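Local coordinates for membrane-fusion protein (Streptococcus pneumoniae, PDB 5XU0) that probably serves as the membrane-fusion (adaptor) protein of a MacAB-like efflux pump, assembling as a six-subunit channel, at residues 8-13 with 178-183; 211-216 with 241-246; 199-204 with 254-259; 183-188 with 237-242; 144-149 with 169-174. The protein carries 2 engineered substitutions. All coordinates share one frame; numbering follows the deposited sequence.

Contact 1: 8-13 with 178-183; sequences TVTAKN and QVKGEL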
# COMPACT_ATOMS: atom_id res chain seq x y z
N THR B 8 30.07 -16.05 -15.13
CA THR B 8 30.61 -15.08 -14.19
C THR B 8 30.82 -15.74 -12.83
O THR B 8 30.11 -16.68 -12.45
CB THR B 8 29.69 -13.86 -14.05
OG1 THR B 8 28.38 -14.28 -13.68
CG2 THR B 8 29.62 -13.10 -15.36
N VAL B 9 31.82 -15.22 -12.12
CA VAL B 9 32.13 -15.68 -10.77
C VAL B 9 31.09 -15.10 -9.82
O VAL B 9 31.05 -13.89 -9.60
CB VAL B 9 33.55 -15.30 -10.34
CG1 VAL B 9 33.91 -15.99 -9.03
CG2 VAL B 9 34.54 -15.67 -11.43
N THR B 10 30.24 -15.96 -9.28
CA THR B 10 29.23 -15.55 -8.32
C THR B 10 29.47 -16.30 -7.02
O THR B 10 30.12 -17.34 -6.98
CB THR B 10 27.81 -15.83 -8.83
OG1 THR B 10 27.43 -17.16 -8.46
CG2 THR B 10 27.75 -15.70 -10.34
N ALA B 11 28.93 -15.75 -5.94
CA ALA B 11 28.98 -16.45 -4.68
C ALA B 11 27.81 -17.41 -4.56
O ALA B 11 26.83 -17.33 -5.31
CB ALA B 11 28.98 -15.46 -3.51
N LYS B 12 27.93 -18.33 -3.61
CA LYS B 12 26.91 -19.34 -3.39
C LYS B 12 25.91 -18.91 -2.32
O LYS B 12 24.70 -19.01 -2.53
CB LYS B 12 27.57 -20.66 -2.99
CG LYS B 12 26.60 -21.74 -2.54
CD LYS B 12 27.31 -23.07 -2.38
CE LYS B 12 26.31 -24.20 -2.27
NZ LYS B 12 26.99 -25.53 -2.26
N ASN B 13 26.40 -18.42 -1.19
CA ASN B 13 25.58 -18.11 -0.04
C ASN B 13 25.60 -16.61 0.22
O ASN B 13 26.67 -15.99 0.21
CB ASN B 13 26.06 -18.88 1.19
CG ASN B 13 26.13 -20.37 0.95
OD1 ASN B 13 25.16 -20.98 0.50
ND2 ASN B 13 27.28 -20.97 1.23
N GLN B 178 31.35 -19.99 -6.83
CA GLN B 178 30.83 -20.72 -7.98
C GLN B 178 30.93 -19.82 -9.21
O GLN B 178 31.32 -18.65 -9.12
CB GLN B 178 29.39 -21.18 -7.74
CG GLN B 178 29.16 -21.86 -6.39
CD GLN B 178 27.78 -22.50 -6.27
OE1 GLN B 178 27.66 -23.71 -6.07
NE2 GLN B 178 26.74 -21.68 -6.37
N VAL B 179 30.58 -20.37 -10.37
CA VAL B 179 30.39 -19.56 -11.57
C VAL B 179 29.10 -20.01 -12.24
O VAL B 179 28.77 -21.20 -12.23
CB VAL B 179 31.58 -19.66 -12.55
CG1 VAL B 179 32.70 -18.74 -12.15
CG2 VAL B 179 32.12 -21.04 -12.60
N LYS B 180 28.37 -19.05 -12.80
CA LYS B 180 27.10 -19.38 -13.45
C LYS B 180 26.97 -18.70 -14.80
O LYS B 180 27.68 -17.74 -15.12
CB LYS B 180 25.89 -19.02 -12.58
CG LYS B 180 26.11 -18.95 -11.08
CD LYS B 180 24.79 -18.60 -10.41
CE LYS B 180 24.81 -18.93 -8.93
NZ LYS B 180 23.52 -18.60 -8.28
N GLY B 181 26.03 -19.22 -15.58
CA GLY B 181 25.64 -18.57 -16.81
C GLY B 181 24.45 -19.29 -17.41
O GLY B 181 23.66 -19.90 -16.69
N GLU B 182 24.33 -19.23 -18.73
CA GLU B 182 23.25 -19.92 -19.44
C GLU B 182 23.81 -20.74 -20.59
O GLU B 182 24.96 -20.58 -21.01
CB GLU B 182 22.19 -18.94 -19.96
CG GLU B 182 21.39 -18.23 -18.89
CD GLU B 182 20.42 -17.23 -19.49
OE1 GLU B 182 20.52 -16.97 -20.70
OE2 GLU B 182 19.57 -16.71 -18.74
N LEU B 183 22.96 -21.63 -21.10
CA LEU B 183 23.27 -22.62 -22.12
C LEU B 183 22.24 -22.57 -23.24
O LEU B 183 21.04 -22.39 -22.99
CB LEU B 183 23.31 -24.04 -21.53
CG LEU B 183 24.16 -24.30 -20.30
CD1 LEU B 183 24.16 -25.80 -19.99
CD2 LEU B 183 25.58 -23.81 -20.56
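T8 N donates to K180 O at 2.9 Å, and the return bond from K180 N to T8 O completes a hydrogen-bonded pair between two antiparallel strands. These are neighbours in the closed six-stranded sheet that forms the β-barrel domain of this membrane-fusion protein. T10 and Q178 make the next such pair; Q178 N to T10 O and T10 N to Q178 O are both 2.9 Å. Between the two pairs lies a non-hydrogen-bonded one, V9 with V179, whose CA atoms are 4.3 Å apart. Both valines point to the same buried face, where F256, V258, I243 and M260 add further apolar side chains. V9 CG2 meets V179 CG1 at 3.7 Å, the two side chains slanting across each other. V179 CG1 stands anti to its carbonyl carbon (chi1 -82°), and this brings it 3.4 Å from V9 CA. The other face carries T8, T10, Q178 and K180. Past the end of the strand pairing, K12 lays its CB beside Q178 CG at 3.9 Å. K180, extended beyond CG, crosses T10 at about a right angle, with K180 CG 3.7 Å from T10 CG2. T10 OG1 lies between its own backbone N and carbonyl carbon, and from there it bonds to A11 O at 3.2 Å.

Contact 2: 211-216 with 241-246; sequences GKLSYI and YTIDVT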
# COMPACT_ATOMS: atom_id res chain seq x y z
N GLY B 211 36.87 -27.02 -11.94
CA GLY B 211 35.54 -27.02 -11.35
C GLY B 211 34.71 -28.15 -11.92
O GLY B 211 35.16 -28.89 -12.80
N LYS B 212 33.49 -28.26 -11.41
CA LYS B 212 32.58 -29.35 -11.77
C LYS B 212 31.18 -28.83 -12.05
O LYS B 212 30.67 -27.98 -11.31
CB LYS B 212 32.50 -30.41 -10.65
CG LYS B 212 33.80 -31.12 -10.28
CD LYS B 212 33.56 -31.99 -9.03
CE LYS B 212 34.67 -31.86 -8.00
NZ LYS B 212 34.20 -32.23 -6.63
N LEU B 213 30.55 -29.36 -13.09
CA LEU B 213 29.17 -29.03 -13.43
C LEU B 213 28.24 -29.60 -12.36
O LEU B 213 28.13 -30.82 -12.22
CB LEU B 213 28.82 -29.60 -14.80
CG LEU B 213 28.51 -28.65 -15.96
CD1 LEU B 213 27.99 -29.46 -17.14
CD2 LEU B 213 27.48 -27.60 -15.57
N SER B 214 27.56 -28.72 -11.62
CA SER B 214 26.71 -29.16 -10.53
C SER B 214 25.22 -28.93 -10.76
O SER B 214 24.41 -29.64 -10.16
CB SER B 214 27.11 -28.48 -9.22
OG SER B 214 26.63 -27.15 -9.16
N TYR B 215 24.83 -27.96 -11.60
CA TYR B 215 23.40 -27.77 -11.82
C TYR B 215 23.13 -27.31 -13.24
O TYR B 215 23.69 -26.31 -13.70
CB TYR B 215 22.83 -26.78 -10.80
CG TYR B 215 21.48 -26.20 -11.15
CD1 TYR B 215 21.33 -24.84 -11.40
CD2 TYR B 215 20.34 -27.01 -11.23
CE1 TYR B 215 20.10 -24.30 -11.72
CE2 TYR B 215 19.10 -26.47 -11.55
CZ TYR B 215 18.99 -25.12 -11.79
OH TYR B 215 17.77 -24.57 -12.11
N ILE B 216 22.25 -28.05 -13.93
CA ILE B 216 21.80 -27.75 -15.28
C ILE B 216 20.27 -27.71 -15.26
O ILE B 216 19.63 -28.72 -14.93
CB ILE B 216 22.28 -28.79 -16.30
CG1 ILE B 216 23.79 -28.68 -16.52
CG2 ILE B 216 21.54 -28.64 -17.62
CD1 ILE B 216 24.39 -29.89 -17.21
N TYR B 241 22.95 -22.59 -15.91
CA TYR B 241 23.84 -23.60 -15.36
C TYR B 241 24.71 -22.96 -14.29
O TYR B 241 25.02 -21.76 -14.35
CB TYR B 241 24.77 -24.22 -16.42
CG TYR B 241 25.96 -23.33 -16.69
CD1 TYR B 241 25.86 -22.26 -17.55
CD2 TYR B 241 27.19 -23.55 -16.07
CE1 TYR B 241 26.92 -21.43 -17.80
CE2 TYR B 241 28.26 -22.71 -16.30
CZ TYR B 241 28.12 -21.65 -17.17
OH TYR B 241 29.18 -20.81 -17.44
N THR B 242 25.12 -23.77 -13.31
CA THR B 242 26.05 -23.32 -12.28
C THR B 242 27.05 -24.44 -12.02
O THR B 242 26.67 -25.61 -11.90
CB THR B 242 25.35 -22.98 -10.94
OG1 THR B 242 24.95 -24.19 -10.30
CG2 THR B 242 24.09 -22.17 -11.14
N ILE B 243 28.33 -24.08 -11.93
CA ILE B 243 29.37 -25.03 -11.56
C ILE B 243 30.08 -24.53 -10.30
O ILE B 243 30.24 -23.31 -10.08
CB ILE B 243 30.40 -25.28 -12.69
CG1 ILE B 243 31.51 -24.23 -12.68
CG2 ILE B 243 29.73 -25.33 -14.05
CD1 ILE B 243 32.47 -24.32 -13.84
N ASP B 244 30.50 -25.49 -9.47
CA ASP B 244 31.22 -25.23 -8.23
C ASP B 244 32.72 -25.33 -8.51
O ASP B 244 33.19 -26.34 -9.04
CB ASP B 244 30.83 -26.24 -7.15
CG ASP B 244 29.33 -26.37 -6.98
OD1 ASP B 244 28.86 -26.44 -5.83
OD2 ASP B 244 28.62 -26.38 -8.01
N VAL B 245 33.46 -24.28 -8.16
CA VAL B 245 34.90 -24.29 -8.38
C VAL B 245 35.55 -25.26 -7.41
O VAL B 245 35.10 -25.45 -6.28
CB VAL B 245 35.49 -22.87 -8.23
CG1 VAL B 245 34.63 -21.86 -8.95
CG2 VAL B 245 35.66 -22.50 -6.77
N THR B 246 36.61 -25.92 -7.88
CA THR B 246 37.29 -26.95 -7.11
C THR B 246 38.77 -26.61 -7.05
O THR B 246 39.27 -25.81 -7.85
CB THR B 246 37.08 -28.34 -7.72
OG1 THR B 246 37.79 -28.43 -8.96
CG2 THR B 246 35.60 -28.59 -7.97
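L213 and I243 slant across each other on the buried face of two antiparallel barrel strands, with L213 CD2 3.5 Å from I243 CG2. The same methyl of L213 reaches Y241, whose side chain runs at about a right angle to it; L213 CD2 to Y241 CD2 is 4.1 Å. I243 CG2 lies in the plane of the Y241 ring, at its edge. The phenol oxygen of Y241 is bonded to S6 O. On the other face, Y215 and T242 also cross at a slant: T242 OG1 lies in the ring plane at the edge and is 3.4 Å from Y215 CB, while the ring atom Y215 CD1 comes 3.8 Å from T242 CG2. Farther along, T246 CG2 meets K212 CE at 3.4 Å, with the lysine running at about a right angle to the threonine. The strand pairing slips by one residue between L213 and Y215, a classic β bulge: S214 and Y215 both face T242, and T242 O accepts S214 N at 3.2 Å and Y215 N at 3.0 Å. Y215 also packs on V33 of a neighbouring subunit. Within the chain, strand 239-246 is flanked on its far side by strand 178-183, while strand 207-216 has strand 196-201 as its other neighbour; M260 of strand 257-262 comes against Y241 and I243.

Contact 3: 199-204 with 254-259; sequences FTSKVY and QGFSVN
Strands 196-201 and 257-262 are neighbours in the β-barrel, and T200 with N259 is the antiparallel hydrogen-bonded pair that joins them here. T200 N donates to N259 O at 3.0 Å and N259 N to T200 O at 3.1 Å. On the buried side F199 and V258 meet. V258 CG1, anti to its backbone N (chi1 152°), comes 3.4 Å from F199 CD2, while the F199 ring also meets W209 with the two planes about 15° apart. Past the strand, a type I turn from S201 to Y204 carries V203 toward F256. There V203 CG1 stands over the centre of the F256 ring, 4.2 Å above its plane. S201 CB comes 3.9 Å from S257 O. The loop before strand 257-262 and the first residue of that strand also serve the assembly: G255 O accepts from S237 OG, and S257 N bonds to E185 OE1, both partners on another subunit. Across the contact itself the hydrogen bonds are made by main chain alone. The side chains add apolar packing, which implies that the strands are tied by backbone pairing while part of the polar capacity of segment 254-259 is spent on a neighbouring subunit.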
# COMPACT_ATOMS: atom_id res chain seq x y z
N PHE B 199 38.74 -23.48 -16.49
CA PHE B 199 38.40 -22.12 -16.90
C PHE B 199 39.51 -21.16 -16.48
O PHE B 199 40.30 -21.44 -15.57
CB PHE B 199 37.04 -21.67 -16.33
CG PHE B 199 36.98 -21.60 -14.83
CD1 PHE B 199 36.55 -22.70 -14.09
CD2 PHE B 199 37.31 -20.44 -14.16
CE1 PHE B 199 36.47 -22.63 -12.71
CE2 PHE B 199 37.23 -20.37 -12.78
CZ PHE B 199 36.81 -21.46 -12.05
N THR B 200 39.54 -20.01 -17.16
CA THR B 200 40.59 -19.00 -17.00
C THR B 200 39.95 -17.62 -17.02
O THR B 200 38.78 -17.46 -17.36
CB THR B 200 41.64 -19.11 -18.11
OG1 THR B 200 42.44 -17.92 -18.13
CG2 THR B 200 40.96 -19.28 -19.47
N SER B 201 40.75 -16.61 -16.67
CA SER B 201 40.27 -15.23 -16.60
C SER B 201 41.25 -14.29 -17.27
O SER B 201 42.45 -14.31 -16.97
CB SER B 201 40.04 -14.80 -15.15
OG SER B 201 39.73 -13.42 -15.09
N LYS B 202 40.72 -13.42 -18.14
CA LYS B 202 41.53 -12.57 -19.01
C LYS B 202 42.35 -11.54 -18.24
O LYS B 202 43.09 -10.76 -18.85
CB LYS B 202 40.63 -11.88 -20.03
CG LYS B 202 40.71 -12.49 -21.42
CD LYS B 202 39.74 -11.80 -22.38
CE LYS B 202 40.20 -10.39 -22.72
NZ LYS B 202 40.77 -10.31 -24.09
N VAL B 203 42.23 -11.52 -16.91
CA VAL B 203 43.06 -10.66 -16.08
C VAL B 203 44.24 -11.42 -15.47
O VAL B 203 45.32 -10.83 -15.32
CB VAL B 203 42.22 -9.98 -14.98
CG1 VAL B 203 41.40 -11.00 -14.22
CG2 VAL B 203 43.10 -9.18 -14.04
N TYR B 204 44.07 -12.69 -15.12
CA TYR B 204 45.19 -13.51 -14.69
C TYR B 204 45.42 -14.55 -15.77
O TYR B 204 44.96 -15.70 -15.63
CB TYR B 204 44.91 -14.17 -13.33
CG TYR B 204 44.77 -13.22 -12.14
CD1 TYR B 204 44.80 -11.84 -12.31
CD2 TYR B 204 44.62 -13.72 -10.86
CE1 TYR B 204 44.67 -10.99 -11.22
CE2 TYR B 204 44.49 -12.88 -9.76
CZ TYR B 204 44.52 -11.51 -9.95
OH TYR B 204 44.40 -10.67 -8.87
N GLN B 254 34.76 -12.45 -6.97
CA GLN B 254 33.45 -12.55 -7.60
C GLN B 254 33.27 -11.49 -8.68
O GLN B 254 33.91 -10.43 -8.66
CB GLN B 254 32.36 -12.40 -6.55
CG GLN B 254 32.73 -12.89 -5.17
CD GLN B 254 31.58 -12.84 -4.19
OE1 GLN B 254 30.42 -12.73 -4.59
NE2 GLN B 254 31.88 -12.93 -2.90
N GLY B 255 32.39 -11.79 -9.63
CA GLY B 255 32.12 -10.90 -10.74
C GLY B 255 33.07 -11.04 -11.92
O GLY B 255 32.79 -10.47 -12.98
N PHE B 256 34.16 -11.78 -11.76
CA PHE B 256 35.13 -11.94 -12.84
C PHE B 256 34.51 -12.63 -14.04
O PHE B 256 33.83 -13.66 -13.90
CB PHE B 256 36.34 -12.73 -12.35
CG PHE B 256 37.40 -11.89 -11.70
CD1 PHE B 256 37.38 -10.51 -11.81
CD2 PHE B 256 38.43 -12.48 -10.98
CE1 PHE B 256 38.36 -9.74 -11.22
CE2 PHE B 256 39.41 -11.72 -10.39
CZ PHE B 256 39.38 -10.34 -10.50
N SER B 257 34.72 -12.07 -15.23
CA SER B 257 34.35 -12.77 -16.45
C SER B 257 35.31 -13.92 -16.69
O SER B 257 36.51 -13.82 -16.42
CB SER B 257 34.34 -11.81 -17.63
OG SER B 257 33.36 -12.20 -18.58
N VAL B 258 34.78 -15.03 -17.20
CA VAL B 258 35.48 -16.30 -17.18
C VAL B 258 35.15 -17.07 -18.46
O VAL B 258 34.02 -17.04 -18.94
CB VAL B 258 35.11 -17.10 -15.91
CG1 VAL B 258 35.22 -18.60 -16.14
CG2 VAL B 258 35.99 -16.68 -14.74
N ASN B 259 36.16 -17.74 -19.01
CA ASN B 259 36.01 -18.56 -20.21
C ASN B 259 36.33 -20.00 -19.87
O ASN B 259 37.35 -20.28 -19.23
CB ASN B 259 36.92 -18.05 -21.33
CG ASN B 259 36.75 -16.57 -21.58
OD1 ASN B 259 35.78 -16.14 -22.21
ND2 ASN B 259 37.68 -15.76 -21.07

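Contact 4: 183-188 with 237-242; sequences LSEYNL and SKYPYT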
# COMPACT_ATOMS: atom_id res chain seq x y z
N LEU B 183 22.96 -21.63 -21.10
CA LEU B 183 23.27 -22.62 -22.12
C LEU B 183 22.24 -22.57 -23.24
O LEU B 183 21.04 -22.39 -22.99
CB LEU B 183 23.31 -24.04 -21.53
CG LEU B 183 24.16 -24.30 -20.30
CD1 LEU B 183 24.16 -25.80 -19.99
CD2 LEU B 183 25.58 -23.81 -20.56
N SER B 184 22.72 -22.75 -24.47
CA SER B 184 21.84 -22.89 -25.62
C SER B 184 21.01 -24.16 -25.51
O SER B 184 21.28 -25.05 -24.69
CB SER B 184 22.65 -22.93 -26.91
OG SER B 184 23.38 -24.15 -27.02
N GLU B 185 19.97 -24.24 -26.35
CA GLU B 185 19.27 -25.51 -26.51
C GLU B 185 20.22 -26.60 -26.99
O GLU B 185 20.07 -27.77 -26.62
CB GLU B 185 18.10 -25.34 -27.49
CG GLU B 185 17.18 -24.17 -27.16
CD GLU B 185 15.99 -24.08 -28.09
OE1 GLU B 185 15.68 -25.08 -28.77
OE2 GLU B 185 15.35 -23.00 -28.14
N TYR B 186 21.22 -26.22 -27.79
CA TYR B 186 22.22 -27.18 -28.25
C TYR B 186 23.03 -27.73 -27.09
O TYR B 186 23.22 -28.94 -26.97
CB TYR B 186 23.14 -26.52 -29.28
CG TYR B 186 22.49 -26.19 -30.61
CD1 TYR B 186 21.90 -27.18 -31.38
CD2 TYR B 186 22.47 -24.89 -31.09
CE1 TYR B 186 21.31 -26.89 -32.59
CE2 TYR B 186 21.89 -24.59 -32.30
CZ TYR B 186 21.31 -25.59 -33.05
OH TYR B 186 20.72 -25.29 -34.26
N ASN B 187 23.52 -26.84 -26.22
CA ASN B 187 24.38 -27.26 -25.12
C ASN B 187 23.70 -28.27 -24.20
O ASN B 187 24.37 -29.09 -23.56
CB ASN B 187 24.83 -26.05 -24.30
CG ASN B 187 25.72 -25.11 -25.09
OD1 ASN B 187 25.62 -23.89 -24.95
ND2 ASN B 187 26.59 -25.67 -25.92
N LEU B 188 22.36 -28.23 -24.13
CA LEU B 188 21.63 -29.13 -23.24
C LEU B 188 21.85 -30.59 -23.60
O LEU B 188 21.88 -31.45 -22.71
CB LEU B 188 20.14 -28.80 -23.28
CG LEU B 188 19.53 -28.12 -22.06
CD1 LEU B 188 18.03 -27.94 -22.25
CD2 LEU B 188 19.81 -28.91 -20.80
N SER B 237 16.07 -20.54 -26.79
CA SER B 237 15.90 -20.27 -25.37
C SER B 237 17.14 -20.72 -24.61
O SER B 237 17.91 -21.57 -25.06
CB SER B 237 14.65 -20.95 -24.82
OG SER B 237 14.71 -22.35 -24.98
N LYS B 238 17.34 -20.13 -23.43
CA LYS B 238 18.58 -20.26 -22.68
C LYS B 238 18.30 -20.83 -21.29
O LYS B 238 17.38 -20.37 -20.60
CB LYS B 238 19.28 -18.91 -22.58
CG LYS B 238 19.70 -18.35 -23.94
CD LYS B 238 21.12 -18.79 -24.31
CE LYS B 238 21.25 -19.09 -25.80
NZ LYS B 238 20.28 -18.33 -26.64
N TYR B 239 19.10 -21.81 -20.88
CA TYR B 239 18.90 -22.54 -19.63
C TYR B 239 20.04 -22.27 -18.67
O TYR B 239 21.20 -22.47 -19.04
CB TYR B 239 18.80 -24.04 -19.90
CG TYR B 239 17.79 -24.41 -20.96
CD1 TYR B 239 16.50 -24.79 -20.61
CD2 TYR B 239 18.12 -24.38 -22.31
CE1 TYR B 239 15.57 -25.12 -21.57
CE2 TYR B 239 17.20 -24.71 -23.28
CZ TYR B 239 15.93 -25.08 -22.90
OH TYR B 239 15.00 -25.42 -23.86
N PRO B 240 19.78 -21.85 -17.44
CA PRO B 240 20.88 -21.52 -16.52
C PRO B 240 21.63 -22.75 -16.04
O PRO B 240 21.05 -23.81 -15.79
CB PRO B 240 20.17 -20.81 -15.36
CG PRO B 240 18.79 -21.37 -15.37
CD PRO B 240 18.45 -21.66 -16.81
N TYR B 241 22.95 -22.59 -15.91
CA TYR B 241 23.84 -23.60 -15.36
C TYR B 241 24.71 -22.96 -14.29
O TYR B 241 25.02 -21.76 -14.35
CB TYR B 241 24.77 -24.22 -16.42
CG TYR B 241 25.96 -23.33 -16.69
CD1 TYR B 241 25.86 -22.26 -17.55
CD2 TYR B 241 27.19 -23.55 -16.07
CE1 TYR B 241 26.92 -21.43 -17.80
CE2 TYR B 241 28.26 -22.71 -16.30
CZ TYR B 241 28.12 -21.65 -17.17
OH TYR B 241 29.18 -20.81 -17.44
N THR B 242 25.12 -23.77 -13.31
CA THR B 242 26.05 -23.32 -12.28
C THR B 242 27.05 -24.44 -12.02
O THR B 242 26.67 -25.61 -11.90
CB THR B 242 25.35 -22.98 -10.94
OG1 THR B 242 24.95 -24.19 -10.30
CG2 THR B 242 24.09 -22.17 -11.14
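L183 and Y239 form an antiparallel hydrogen-bonded pair: Y239 N donates to L183 O at 2.9 Å, while the return bond from L183 N to Y239 O is weak. Just past this pair the chain of 183-188 turns into a short, weakly bonded helix, and its side chains fold over the start of strand 239-246. L188 CD1 sits 3.4 Å from the centroid of the Y239 ring and 9° off its normal, a CH-pi contact over one face. The edge of that ring is turned to E185 CA. L183 meets Y241 at about a right angle, its CD2 3.4 Å from Y241 CD1. E185, extended beyond CG, offers the anti lone pair of OE2 to S237 N, 2.9 Å away in a nearly straight bond (169°). The same oxygen also bonds to S257 OG of a neighbouring subunit, so it is held from within the chain and from outside it. Y239 OH bonds to Q254 O of that neighbouring subunit. The helix start is tied down by its own polar groups: N187 N donates to S184 OG at 2.8 Å, and S184 N returns to N187 OD1 at 3.2 Å. This reciprocal pattern is a capping box with S184 as N-cap, and it sets the first turn of helix 185-190 where a barrel strand ends, beside the interface with the next subunit.

Contact 5: 144-149 with 169-174; sequences STLEGT and VHIVSN
T149 and V172 are joined by two backbone hydrogen bonds, T149 N to V172 O at 2.9 Å and V172 N to T149 O at 2.8 Å. A CA-H...O contact from I171 CA to T149 O, at 3.3 Å, adds to the pairing. These strands, 148-153 and 167-172, are central neighbours in a four-stranded antiparallel sheet. A second, three-stranded sheet is made of 26-28, 42-46 and 141-143, and the two sheets together are consistent with the barrel-sandwich hybrid (lipoyl-like) domain of membrane-fusion proteins. Apolar packing comes from L146, before the strand begins: it and I171 reach toward each other tip to tip, with L146 CD2 3.4 Å from I171 CD1. I171 also packs on L43 of the three-stranded sheet. The other branch of the leucine, L146 CD1, comes 3.7 Å from S173 CB. Close by, the backbones run near each other, G148 CA being 3.7 Å from S173 CA. E147 continues this approach with its carbonyl, E147 O lying 3.1 Å from S173 CB. Of the polar side chains, S173 OG bonds to E175 OE2. S144 OG accepts from L146 N at 3.2 Å, an ST turn in the segment leading to G148. On strand 167-172, the ring of H170 meets Y219 of a neighbouring subunit edge-to-face.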
# COMPACT_ATOMS: atom_id res chain seq x y z
N SER B 144 22.94 -13.84 11.54
CA SER B 144 23.45 -14.20 10.22
C SER B 144 23.22 -15.68 9.95
O SER B 144 23.30 -16.51 10.85
CB SER B 144 24.94 -13.87 10.12
OG SER B 144 25.56 -14.64 9.11
N THR B 145 22.94 -16.00 8.70
CA THR B 145 22.64 -17.37 8.30
C THR B 145 23.85 -18.11 7.75
O THR B 145 23.71 -19.25 7.29
CB THR B 145 21.51 -17.40 7.28
OG1 THR B 145 21.63 -16.29 6.39
CG2 THR B 145 20.16 -17.34 7.97
N LEU B 146 25.04 -17.51 7.82
CA LEU B 146 26.18 -18.12 7.15
C LEU B 146 27.46 -17.43 7.59
O LEU B 146 27.45 -16.28 8.04
CB LEU B 146 26.05 -18.04 5.63
CG LEU B 146 25.97 -16.61 5.08
CD1 LEU B 146 26.78 -16.46 3.80
CD2 LEU B 146 24.53 -16.19 4.86
N GLU B 147 28.57 -18.16 7.45
CA GLU B 147 29.88 -17.52 7.41
C GLU B 147 29.96 -16.64 6.18
O GLU B 147 29.70 -17.09 5.06
CB GLU B 147 30.99 -18.57 7.37
CG GLU B 147 31.34 -19.18 8.71
CD GLU B 147 30.62 -20.49 8.96
OE1 GLU B 147 29.37 -20.51 8.93
OE2 GLU B 147 31.31 -21.51 9.19
N GLY B 148 30.30 -15.37 6.38
CA GLY B 148 30.33 -14.48 5.24
C GLY B 148 30.98 -13.16 5.57
O GLY B 148 31.44 -12.92 6.69
N THR B 149 31.01 -12.30 4.55
CA THR B 149 31.55 -10.95 4.64
C THR B 149 30.44 -9.96 4.30
O THR B 149 29.74 -10.13 3.30
CB THR B 149 32.74 -10.77 3.69
OG1 THR B 149 33.72 -11.77 3.96
CG2 THR B 149 33.36 -9.39 3.87
N VAL B 169 21.18 -4.50 5.53
CA VAL B 169 22.50 -5.13 5.58
C VAL B 169 22.56 -6.27 4.58
O VAL B 169 21.65 -7.10 4.53
CB VAL B 169 22.87 -5.61 7.00
CG1 VAL B 169 24.02 -6.59 6.96
CG2 VAL B 169 23.23 -4.44 7.87
N HIS B 170 23.63 -6.30 3.79
CA HIS B 170 23.87 -7.34 2.79
C HIS B 170 25.22 -7.98 3.06
O HIS B 170 26.24 -7.28 3.10
CB HIS B 170 23.82 -6.77 1.38
CG HIS B 170 23.93 -7.81 0.31
ND1 HIS B 170 24.23 -7.50 -1.00
CD2 HIS B 170 23.79 -9.16 0.35
CE1 HIS B 170 24.26 -8.61 -1.72
NE2 HIS B 170 24.00 -9.63 -0.92
N ILE B 171 25.21 -9.30 3.24
CA ILE B 171 26.40 -10.08 3.55
C ILE B 171 26.45 -11.26 2.59
O ILE B 171 25.41 -11.75 2.12
CB ILE B 171 26.40 -10.58 5.02
CG1 ILE B 171 25.42 -11.73 5.24
CG2 ILE B 171 26.05 -9.45 5.97
CD1 ILE B 171 26.00 -13.09 4.89
N VAL B 172 27.66 -11.72 2.28
CA VAL B 172 27.81 -12.81 1.32
C VAL B 172 29.14 -13.52 1.57
O VAL B 172 30.17 -12.88 1.81
CB VAL B 172 27.70 -12.30 -0.13
CG1 VAL B 172 28.58 -11.10 -0.35
CG2 VAL B 172 28.06 -13.38 -1.10
N SER B 173 29.11 -14.85 1.50
CA SER B 173 30.30 -15.65 1.73
C SER B 173 31.26 -15.55 0.56
O SER B 173 30.88 -15.80 -0.59
CB SER B 173 29.91 -17.12 1.96
OG SER B 173 31.06 -17.93 2.12
N ASN B 174 32.50 -15.17 0.84
CA ASN B 174 33.56 -15.19 -0.16
C ASN B 174 34.28 -16.53 -0.20
O ASN B 174 35.31 -16.65 -0.88
CB ASN B 174 34.56 -14.06 0.09
CG ASN B 174 35.27 -13.62 -1.17
OD1 ASN B 174 35.05 -14.18 -2.25
ND2 ASN B 174 36.14 -12.62 -1.05

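Contacts 1 to 4 all belong to the six-stranded β-barrel, while contact 5 lies in the four-stranded sheet of the adjoining domain, its centre about 17 Å from that of contact 1. Contacts 1 and 2, about 8 Å apart between centres, meet through the neighbouring strands 178-183 and 239-246. Contact 3 adjoins contact 1 where strands 3-10 and 257-262 pair, and contact 4 shares L183 with contact 1 and Y241 and T242 with contact 2. Along the chain, strand 3-10 comes first, then both segments of contact 5, then the remaining barrel strands. The barrel is thus built from both ends of the sequence, with the other domain and the helical hairpin inserted between them.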